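Export chaperone SatS (Mycobacterium tuberculosis H37Rv, PDB 6DNM) acts as a chaperone for the SecA2 protein export pathway of Mycobacterium tuberculosis. Local coordinates at residues G45-F53 with F182-E190; L101-P112 with Y169-E180. All coordinates share one frame; numbering follows the deposited sequence.

Overall arrangement
Helix 170-185 serves both contacts, and the strand that follows it belongs to contact 1. In contact 2 the front part of that helix packs antiparallel against helix 104-110; in contact 1 the chain leaves the helix and ends as a strand beside strand 49-52. Their centres lie about 22 Å apart, yet they touch where Val183 CG1 meets Leu101 CD1. Contact 1, nearer the centre of the chain, combines main-chain strand pairing with a polar face of arginines and one glutamate, and a few aliphatic side chains on the other face. Contact 2, farther out, relies on aromatic and aliphatic packing, with waters joining polar groups across it. Both are partly buried, with exposed residues at their margins.

Contact 1. Residues G45-F53 with F182-E190; sequences GRNGRISVF and FVESRLRRE
The guanidinium of Arg188 is stacked flat on that of Arg46, centres 3.7 Å apart and planes at 15°, although the two side chains cross at about a right angle. Arg49 lies over the opposite face of Arg188, its own guanidinium turned 71° against it, so Arg188 is sandwiched between two arginines. Stacking leaves the N-H groups at the rim for acceptors: in its own plane, Arg188 NH2 donates to Arg46 O at 3.2 Å. That oxygen also takes Arg49 N from the other face of its carbonyl plane, closing the type I' turn at Arg46-Arg49. Arg188 can reach back because its CG stands opposite the backbone N (chi1 -176°) and the chain bends at chi3.

Glu190 probably offsets part of this gathered positive charge. Its OE1 takes Arg46 NH2 on the syn side in a salt bridge of 3.1 Å and Ser51 OG on the anti side at 2.6 Å, so two donors fix the carboxylate. Serine suits this place: its short hydroxyl donates to the carboxylate while accepting from a water that also bonds Arg188 NE and Arg49 O. Glu190 CB meets Phe53 CE1 at 3.5 Å.

The main chains of strands 49-52 and 187-189 pair in parallel. Ile50 N donates to Arg186 O at 2.7 Å, and Val52 N to Arg188 O at 3.0 Å. On the face away from Ser51 and Arg188, branched Ile50 and Val52 suit a strand; Leu187 CD2 lies 4.0 Å from Val52 CG1 and also meets Ile50 CD1.

Strand 49-52 is the middle one of a three-stranded mixed sheet, between 45-46 and 187-189. Ile50 packs on Ile130 of helix 117-134, Val52 on Phe30 of strand 29-37, and Phe53 on Leu59 of helix 56-63.

Contact 2. Residues L101-P112 with Y169-E180; sequences LSGLVDDFADGP and YAAAVREWEKLE
Leu101 begins the contact, its CB 4.0 Å from Glu180 OE2 and its CD2 at the edge of the Trp176 indole. Leu101 O accepts a hydrogen bond from a water that also donates to Glu180 OE1 and accepts from Val105 N. This water links the first turn of helix 104-110 to the partner helix. A type II turn from Leu101 to Leu104 has Gly103 as its third residue and the N-cap of the helix; its positive phi favours glycine.

Leu104 lays its aliphatic chain against the indole, CD1 reaching Trp176 CZ2 at 3.7 Å. Val105 follows, with CB 3.6 Å from Trp176 CD1 and CG2 against the aliphatic CG of Glu177. Phe108 comes next: its CE2 sits over the same indole face as Leu104 CB, 3.6 Å from Trp176 CD2, the planes of the phenyl and five-membered rings at 55°. With chi1 at 173°, Trp176 places CG opposite its backbone N and the broad ring spans three residues of the facing helix.

At Ala109, whose methyl leaves the backbone accessible, Val173 CG2 presses on CA at 3.5 Å, a tight carbon contact, and also touches CB. A second water joins Ala109 O to Tyr169 N. Gly111 then lays its CA over the Tyr169 ring face, 3.5 Å from the centroid, a CH-pi contact that suits glycine, since the ring occupies the place a side chain would take and the backbone angles themselves favour glycine. Pro112 CD closes the row against Tyr169 CE1 at 3.7 Å, while Tyr169 OH is hydrogen-bonded to Pro165 O.

The helices 104-110 and 170-180 cross antiparallel at 163°, with axes 8.3 Å apart. Helix 117-134 receives Leu101 and Leu104 at Ala123 and Trp176 at Leu127, and helix 148-157 receives Phe108 and Pro112 at Leu152.

Contact 1. Residues G45-F53 with F182-E190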
loop_
_atom_site.group_PDB
_atom_site.type_symbol
_atom_site.label_atom_id
_atom_site.label_comp_id
_atom_site.label_asym_id
_atom_site.label_seq_id
_atom_site.Cartn_x
_atom_site.Cartn_y
_atom_site.Cartn_z
ATOM N N GLY A 45 -8.481 -8.519 2.433
ATOM C CA GLY A 45 -9.386 -7.659 3.168
ATOM C C GLY A 45 -10.809 -7.947 2.761
ATOM O O GLY A 45 -11.085 -8.860 1.978
ATOM N N ARG A 46 -11.716 -7.144 3.311
ATOM C CA ARG A 46 -13.131 -7.272 2.998
ATOM C C ARG A 46 -13.790 -5.919 3.192
ATOM O O ARG A 46 -13.335 -5.107 4.002
ATOM C CB ARG A 46 -13.818 -8.306 3.903
ATOM C CG ARG A 46 -13.673 -7.989 5.391
ATOM C CD ARG A 46 -13.815 -9.228 6.273
ATOM N NE ARG A 46 -13.920 -8.880 7.689
ATOM C CZ ARG A 46 -12.901 -8.884 8.544
ATOM N NH1 ARG A 46 -13.096 -8.553 9.813
ATOM N NH2 ARG A 46 -11.685 -9.220 8.133
ATOM N N ASN A 47 -14.855 -5.680 2.427
ATOM C CA ASN A 47 -15.666 -4.468 2.568
ATOM C C ASN A 47 -14.822 -3.195 2.474
ATOM O O ASN A 47 -15.018 -2.236 3.224
ATOM C CB ASN A 47 -16.504 -4.506 3.847
ATOM C CG ASN A 47 -17.352 -5.764 3.945
ATOM O OD1 ASN A 47 -17.971 -6.176 2.968
ATOM N ND2 ASN A 47 -17.378 -6.381 5.123
ATOM N N GLY A 48 -13.868 -3.189 1.546
ATOM C CA GLY A 48 -13.068 -1.998 1.317
ATOM C C GLY A 48 -12.030 -1.664 2.367
ATOM O O GLY A 48 -11.458 -0.567 2.315
ATOM N N ARG A 49 -11.767 -2.560 3.318
ATOM C CA ARG A 49 -10.730 -2.349 4.322
ATOM C C ARG A 49 -9.705 -3.472 4.246
ATOM O O ARG A 49 -10.059 -4.647 4.094
ATOM C CB ARG A 49 -11.311 -2.258 5.741
ATOM C CG ARG A 49 -12.298 -1.106 5.967
ATOM C CD ARG A 49 -12.135 -0.468 7.356
ATOM N NE ARG A 49 -12.403 -1.400 8.448
ATOM C CZ ARG A 49 -11.800 -1.351 9.631
ATOM N NH1 ARG A 49 -10.887 -0.422 9.877
ATOM N NH2 ARG A 49 -12.103 -2.237 10.569
ATOM N N ILE A 50 -8.440 -3.095 4.362
ATOM C CA ILE A 50 -7.304 -3.988 4.155
ATOM C C ILE A 50 -6.891 -4.575 5.496
ATOM O O ILE A 50 -6.595 -3.834 6.440
ATOM C CB ILE A 50 -6.132 -3.206 3.542
ATOM C CG1 ILE A 50 -6.540 -2.592 2.198
ATOM C CG2 ILE A 50 -4.878 -4.078 3.447
ATOM C CD1 ILE A 50 -5.667 -1.434 1.775
ATOM N N SER A 51 -6.832 -5.905 5.574
ATOM C CA SER A 51 -6.329 -6.567 6.775
ATOM C C SER A 51 -4.812 -6.430 6.848
ATOM O O SER A 51 -4.101 -6.850 5.929
ATOM C CB SER A 51 -6.705 -8.047 6.746
ATOM O OG SER A 51 -8.098 -8.226 6.921
ATOM N N VAL A 52 -4.312 -5.862 7.950
ATOM C CA VAL A 52 -2.880 -5.690 8.151
ATOM C C VAL A 52 -2.415 -6.470 9.372
ATOM O O VAL A 52 -3.158 -6.661 10.341
ATOM C CB VAL A 52 -2.465 -4.208 8.251
ATOM C CG1 VAL A 52 -2.715 -3.520 6.919
ATOM C CG2 VAL A 52 -3.192 -3.501 9.395
ATOM N N PHE A 53 -1.146 -6.882 9.325
ATOM C CA PHE A 53 -0.528 -7.759 10.313
ATOM C C PHE A 53 0.824 -7.193 10.728
ATOM O O PHE A 53 1.540 -6.620 9.906
ATOM C CB PHE A 53 -0.381 -9.179 9.742
ATOM C CG PHE A 53 -1.695 -9.785 9.364
ATOM C CD1 PHE A 53 -2.395 -10.574 10.270
ATOM C CD2 PHE A 53 -2.271 -9.516 8.123
ATOM C CE1 PHE A 53 -3.639 -11.093 9.937
ATOM C CE2 PHE A 53 -3.509 -10.037 7.785
ATOM C CZ PHE A 53 -4.188 -10.827 8.688
ATOM N N PHE A 182 -7.371 9.075 6.248
ATOM C CA PHE A 182 -8.174 8.190 5.407
ATOM C C PHE A 182 -7.498 6.833 5.243
ATOM O O PHE A 182 -8.131 5.783 5.397
ATOM C CB PHE A 182 -8.431 8.823 4.039
ATOM C CG PHE A 182 -9.011 7.858 3.046
ATOM C CD1 PHE A 182 -10.346 7.497 3.121
ATOM C CD2 PHE A 182 -8.208 7.263 2.083
ATOM C CE1 PHE A 182 -10.882 6.582 2.231
ATOM C CE2 PHE A 182 -8.735 6.354 1.185
ATOM C CZ PHE A 182 -10.077 6.009 1.264
ATOM N N VAL A 183 -6.204 6.835 4.918
ATOM C CA VAL A 183 -5.479 5.580 4.762
ATOM C C VAL A 183 -5.583 4.741 6.027
ATOM O O VAL A 183 -5.897 3.544 5.976
ATOM C CB VAL A 183 -4.016 5.851 4.382
ATOM C CG1 VAL A 183 -3.235 4.569 4.413
ATOM C CG2 VAL A 183 -3.953 6.493 3.022
ATOM N N GLU A 184 -5.322 5.359 7.182
ATOM C CA GLU A 184 -5.397 4.621 8.437
ATOM C C GLU A 184 -6.782 4.032 8.663
ATOM O O GLU A 184 -6.901 2.922 9.192
ATOM C CB GLU A 184 -4.981 5.510 9.609
ATOM C CG GLU A 184 -3.503 5.884 9.607
ATOM C CD GLU A 184 -2.622 4.757 10.117
ATOM O OE1 GLU A 184 -3.166 3.688 10.457
ATOM O OE2 GLU A 184 -1.391 4.940 10.182
ATOM N N SER A 185 -7.832 4.739 8.239
ATOM C CA SER A 185 -9.191 4.231 8.390
ATOM C C SER A 185 -9.433 2.978 7.557
ATOM O O SER A 185 -10.356 2.214 7.863
ATOM C CB SER A 185 -10.208 5.319 8.027
ATOM O OG SER A 185 -10.455 5.371 6.627
ATOM N N ARG A 186 -8.627 2.748 6.518
ATOM C CA ARG A 186 -8.786 1.606 5.629
ATOM C C ARG A 186 -7.904 0.424 6.003
ATOM O O ARG A 186 -7.987 -0.621 5.351
ATOM C CB ARG A 186 -8.505 2.009 4.174
ATOM C CG ARG A 186 -9.359 3.156 3.649
ATOM C CD ARG A 186 -10.812 2.752 3.503
ATOM N NE ARG A 186 -11.539 2.973 4.747
ATOM C CZ ARG A 186 -12.750 2.486 4.996
ATOM N NH1 ARG A 186 -13.369 1.752 4.081
ATOM N NH2 ARG A 186 -13.337 2.728 6.160
ATOM N N LEU A 187 -7.062 0.556 7.026
ATOM C CA LEU A 187 -6.188 -0.524 7.470
ATOM C C LEU A 187 -6.786 -1.148 8.724
ATOM O O LEU A 187 -6.713 -0.560 9.812
ATOM C CB LEU A 187 -4.790 0.020 7.759
ATOM C CG LEU A 187 -4.079 0.763 6.628
ATOM C CD1 LEU A 187 -2.664 1.164 7.038
ATOM C CD2 LEU A 187 -4.064 -0.058 5.345
ATOM N N ARG A 188 -7.352 -2.345 8.569
ATOM C CA ARG A 188 -8.012 -3.071 9.651
ATOM C C ARG A 188 -6.968 -3.919 10.374
ATOM O O ARG A 188 -6.412 -4.865 9.804
ATOM C CB ARG A 188 -9.120 -3.952 9.072
ATOM C CG ARG A 188 -9.954 -4.696 10.111
ATOM C CD ARG A 188 -10.655 -5.928 9.525
ATOM N NE ARG A 188 -11.466 -5.631 8.339
ATOM C CZ ARG A 188 -12.722 -5.184 8.362
ATOM N NH1 ARG A 188 -13.338 -4.963 9.517
ATOM N NH2 ARG A 188 -13.362 -4.953 7.222
ATOM N N ARG A 189 -6.701 -3.588 11.629
ATOM C CA ARG A 189 -5.743 -4.354 12.411
ATOM C C ARG A 189 -6.351 -5.708 12.750
ATOM O O ARG A 189 -7.402 -5.778 13.389
ATOM C CB ARG A 189 -5.396 -3.585 13.684
ATOM C CG ARG A 189 -4.291 -2.551 13.510
ATOM C CD ARG A 189 -4.749 -1.330 12.735
ATOM N NE ARG A 189 -3.802 -0.233 12.896
ATOM C CZ ARG A 189 -3.807 0.886 12.180
ATOM N NH1 ARG A 189 -2.885 1.814 12.414
ATOM N NH2 ARG A 189 -4.721 1.080 11.233
ATOM N N GLU A 190 -5.714 -6.782 12.295
ATOM C CA GLU A 190 -6.163 -8.120 12.664
ATOM C C GLU A 190 -5.387 -8.606 13.880
ATOM O O GLU A 190 -4.735 -7.815 14.560
ATOM C CB GLU A 190 -6.000 -9.099 11.499
ATOM C CG GLU A 190 -6.748 -8.694 10.241
ATOM C CD GLU A 190 -8.216 -9.078 10.268
ATOM O OE1 GLU A 190 -8.794 -9.281 9.182
ATOM O OE2 GLU A 190 -8.796 -9.184 11.368
HETATM O O HOH W 1 -10.230 -6.311 6.332
#

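Contact 2. Residues L101-P112 with Y169-E180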
loop_
_atom_site.group_PDB
_atom_site.type_symbol
_atom_site.label_atom_id
_atom_site.label_comp_id
_atom_site.label_asym_id
_atom_site.label_seq_id
_atom_site.Cartn_x
_atom_site.Cartn_y
_atom_site.Cartn_z
ATOM N N LEU A 101 5.111 5.548 4.277
ATOM C CA LEU A 101 4.454 6.825 4.534
ATOM C C LEU A 101 5.189 7.666 5.570
ATOM O O LEU A 101 4.983 8.889 5.615
ATOM C CB LEU A 101 3.006 6.602 4.991
ATOM C CG LEU A 101 2.132 5.795 4.035
ATOM C CD1 LEU A 101 0.689 5.766 4.524
ATOM C CD2 LEU A 101 2.208 6.318 2.601
ATOM N N SER A 102 6.049 7.033 6.371
ATOM C CA SER A 102 6.772 7.680 7.465
ATOM C C SER A 102 7.511 8.931 7.011
ATOM O O SER A 102 8.249 8.910 6.027
ATOM C CB SER A 102 7.797 6.689 8.007
ATOM O OG SER A 102 7.221 5.411 8.133
ATOM N N GLY A 103 7.341 10.010 7.777
ATOM C CA GLY A 103 8.059 11.239 7.559
ATOM C C GLY A 103 7.492 12.169 6.507
ATOM O O GLY A 103 7.872 13.345 6.482
ATOM N N LEU A 104 6.604 11.694 5.626
ATOM C CA LEU A 104 6.134 12.558 4.548
ATOM C C LEU A 104 5.431 13.794 5.094
ATOM O O LEU A 104 5.587 14.893 4.550
ATOM C CB LEU A 104 5.208 11.788 3.606
ATOM C CG LEU A 104 5.883 10.747 2.707
ATOM C CD1 LEU A 104 4.840 9.961 1.939
ATOM C CD2 LEU A 104 6.882 11.398 1.758
ATOM N N VAL A 105 4.678 13.642 6.188
ATOM C CA VAL A 105 3.974 14.786 6.766
ATOM C C VAL A 105 4.954 15.877 7.182
ATOM O O VAL A 105 4.678 17.075 7.037
ATOM C CB VAL A 105 3.057 14.337 7.923
ATOM C CG1 VAL A 105 3.870 13.760 9.085
ATOM C CG2 VAL A 105 2.179 15.492 8.387
ATOM N N ASP A 106 6.114 15.483 7.703
ATOM C CA ASP A 106 7.133 16.449 8.103
ATOM C C ASP A 106 7.845 17.022 6.886
ATOM O O ASP A 106 8.123 18.224 6.839
ATOM C CB ASP A 106 8.123 15.792 9.070
ATOM C CG ASP A 106 7.440 15.237 10.303
ATOM O OD1 ASP A 106 7.533 14.015 10.537
ATOM O OD2 ASP A 106 6.785 16.023 11.020
ATOM N N ASP A 107 8.097 16.186 5.874
ATOM C CA ASP A 107 8.810 16.657 4.690
ATOM C C ASP A 107 7.980 17.654 3.885
ATOM O O ASP A 107 8.516 18.651 3.391
ATOM C CB ASP A 107 9.246 15.479 3.824
ATOM C CG ASP A 107 10.269 14.604 4.516
ATOM O OD1 ASP A 107 10.953 15.115 5.428
ATOM O OD2 ASP A 107 10.391 13.408 4.161
ATOM N N PHE A 108 6.678 17.396 3.721
ATOM C CA PHE A 108 5.828 18.343 2.999
ATOM C C PHE A 108 5.875 19.724 3.641
ATOM O O PHE A 108 5.830 20.743 2.942
ATOM C CB PHE A 108 4.385 17.836 2.948
ATOM C CG PHE A 108 4.160 16.713 1.969
ATOM C CD1 PHE A 108 4.608 16.803 0.659
ATOM C CD2 PHE A 108 3.481 15.573 2.358
ATOM C CE1 PHE A 108 4.399 15.758 -0.242
ATOM C CE2 PHE A 108 3.261 14.541 1.469
ATOM C CZ PHE A 108 3.722 14.632 0.166
ATOM N N ALA A 109 5.976 19.775 4.974
ATOM C CA ALA A 109 6.014 21.055 5.671
ATOM C C ALA A 109 7.254 21.862 5.325
ATOM O O ALA A 109 7.227 23.094 5.435
ATOM C CB ALA A 109 5.926 20.838 7.184
ATOM N N ASP A 110 8.331 21.199 4.910
ATOM C CA ASP A 110 9.567 21.863 4.515
ATOM C C ASP A 110 9.656 22.109 3.014
ATOM O O ASP A 110 10.634 22.705 2.551
ATOM C CB ASP A 110 10.775 21.049 4.981
ATOM C CG ASP A 110 10.956 21.081 6.482
ATOM O OD1 ASP A 110 10.577 22.095 7.106
ATOM O OD2 ASP A 110 11.484 20.092 7.034
ATOM N N GLY A 111 8.666 21.668 2.245
ATOM C CA GLY A 111 8.626 21.953 0.835
ATOM C C GLY A 111 9.099 20.809 -0.031
ATOM O O GLY A 111 9.585 19.775 0.451
ATOM N N PRO A 112 8.974 20.988 -1.346
ATOM C CA PRO A 112 9.276 19.881 -2.266
ATOM C C PRO A 112 10.693 19.357 -2.150
ATOM O O PRO A 112 10.905 18.152 -2.320
ATOM C CB PRO A 112 8.994 20.475 -3.655
ATOM C CG PRO A 112 8.985 21.956 -3.456
ATOM C CD PRO A 112 8.546 22.208 -2.050
ATOM N N TYR A 169 3.920 25.813 3.182
ATOM C CA TYR A 169 3.319 24.585 2.676
ATOM C C TYR A 169 2.225 24.067 3.599
ATOM O O TYR A 169 1.864 22.885 3.537
ATOM C CB TYR A 169 4.410 23.546 2.427
ATOM C CG TYR A 169 5.504 24.115 1.548
ATOM C CD1 TYR A 169 5.320 24.227 0.176
ATOM C CD2 TYR A 169 6.700 24.577 2.086
ATOM C CE1 TYR A 169 6.299 24.762 -0.642
ATOM C CE2 TYR A 169 7.691 25.119 1.270
ATOM C CZ TYR A 169 7.483 25.203 -0.094
ATOM O OH TYR A 169 8.451 25.730 -0.923
ATOM N N ALA A 170 1.673 24.954 4.431
ATOM C CA ALA A 170 0.708 24.549 5.450
ATOM C C ALA A 170 -0.524 23.892 4.842
ATOM O O ALA A 170 -1.065 22.939 5.410
ATOM C CB ALA A 170 0.292 25.752 6.296
ATOM N N ALA A 171 -0.993 24.394 3.699
ATOM C CA ALA A 171 -2.189 23.820 3.090
ATOM C C ALA A 171 -1.933 22.388 2.635
ATOM O O ALA A 171 -2.733 21.482 2.911
ATOM C CB ALA A 171 -2.656 24.694 1.933
ATOM N N ALA A 172 -0.799 22.156 1.963
ATOM C CA ALA A 172 -0.468 20.804 1.524
ATOM C C ALA A 172 -0.340 19.856 2.712
ATOM O O ALA A 172 -0.785 18.706 2.643
ATOM C CB ALA A 172 0.820 20.825 0.704
ATOM N N VAL A 173 0.246 20.333 3.817
ATOM C CA VAL A 173 0.378 19.515 5.024
ATOM C C VAL A 173 -0.989 19.111 5.561
ATOM O O VAL A 173 -1.224 17.940 5.893
ATOM C CB VAL A 173 1.199 20.268 6.083
ATOM C CG1 VAL A 173 1.100 19.569 7.447
ATOM C CG2 VAL A 173 2.624 20.384 5.620
ATOM N N ARG A 174 -1.895 20.084 5.692
ATOM C CA ARG A 174 -3.245 19.799 6.168
ATOM C C ARG A 174 -3.922 18.758 5.289
ATOM O O ARG A 174 -4.557 17.823 5.793
ATOM C CB ARG A 174 -4.053 21.096 6.164
ATOM C CG ARG A 174 -5.216 21.146 7.132
ATOM C CD ARG A 174 -6.483 20.520 6.557
ATOM N NE ARG A 174 -7.021 21.220 5.391
ATOM C CZ ARG A 174 -7.569 20.602 4.349
ATOM N NH1 ARG A 174 -8.038 21.303 3.324
ATOM N NH2 ARG A 174 -7.652 19.276 4.334
ATOM N N GLU A 175 -3.775 18.891 3.971
ATOM C CA GLU A 175 -4.403 17.938 3.068
ATOM C C GLU A 175 -3.755 16.563 3.187
ATOM O O GLU A 175 -4.450 15.538 3.166
ATOM C CB GLU A 175 -4.372 18.485 1.638
ATOM C CG GLU A 175 -5.340 19.671 1.465
ATOM C CD GLU A 175 -5.187 20.438 0.165
ATOM O OE1 GLU A 175 -4.368 20.049 -0.688
ATOM O OE2 GLU A 175 -5.918 21.445 -0.012
ATOM N N TRP A 176 -2.432 16.517 3.365
ATOM C CA TRP A 176 -1.777 15.225 3.554
ATOM C C TRP A 176 -2.245 14.564 4.839
ATOM O O TRP A 176 -2.489 13.352 4.871
ATOM C CB TRP A 176 -0.257 15.371 3.580
ATOM C CG TRP A 176 0.370 14.066 3.939
ATOM C CD1 TRP A 176 0.858 13.697 5.160
ATOM C CD2 TRP A 176 0.521 12.931 3.084
ATOM N NE1 TRP A 176 1.320 12.404 5.113
ATOM C CE2 TRP A 176 1.124 11.912 3.849
ATOM C CE3 TRP A 176 0.218 12.681 1.744
ATOM C CZ2 TRP A 176 1.432 10.669 3.315
ATOM C CZ3 TRP A 176 0.523 11.450 1.219
ATOM C CH2 TRP A 176 1.121 10.457 2.000
ATOM N N GLU A 177 -2.352 15.343 5.921
ATOM C CA GLU A 177 -2.798 14.776 7.190
ATOM C C GLU A 177 -4.179 14.152 7.058
ATOM O O GLU A 177 -4.431 13.074 7.607
ATOM C CB GLU A 177 -2.784 15.850 8.275
ATOM C CG GLU A 177 -1.381 16.193 8.727
ATOM C CD GLU A 177 -1.320 17.381 9.663
ATOM O OE1 GLU A 177 -2.255 18.207 9.655
ATOM O OE2 GLU A 177 -0.326 17.477 10.407
ATOM N N LYS A 178 -5.075 14.809 6.320
ATOM C CA LYS A 178 -6.407 14.257 6.098
ATOM C C LYS A 178 -6.325 12.974 5.283
ATOM O O LYS A 178 -7.024 11.995 5.568
ATOM C CB LYS A 178 -7.272 15.300 5.386
ATOM C CG LYS A 178 -8.754 15.018 5.405
ATOM C CD LYS A 178 -9.533 16.328 5.435
ATOM C CE LYS A 178 -11.042 16.104 5.394
ATOM N NZ LYS A 178 -11.549 15.276 6.528
ATOM N N LEU A 179 -5.452 12.956 4.279
ATOM C CA LEU A 179 -5.295 11.769 3.455
ATOM C C LEU A 179 -4.708 10.610 4.254
ATOM O O LEU A 179 -5.153 9.464 4.113
ATOM C CB LEU A 179 -4.445 12.116 2.235
ATOM C CG LEU A 179 -4.307 11.058 1.145
ATOM C CD1 LEU A 179 -5.676 10.620 0.627
ATOM C CD2 LEU A 179 -3.446 11.590 0.023
ATOM N N GLU A 180 -3.721 10.886 5.118
ATOM C CA GLU A 180 -3.155 9.816 5.932
ATOM C C GLU A 180 -4.177 9.271 6.925
ATOM O O GLU A 180 -4.185 8.063 7.194
ATOM C CB GLU A 180 -1.852 10.260 6.616
ATOM C CG GLU A 180 -1.102 9.081 7.246
ATOM C CD GLU A 180 0.370 9.348 7.569
ATOM O OE1 GLU A 180 0.849 10.500 7.451
ATOM O OE2 GLU A 180 1.048 8.369 7.952
HETATM O O HOH W 2 3.664 10.933 7.005
HETATM O O HOH W 3 5.436 25.320 5.467
#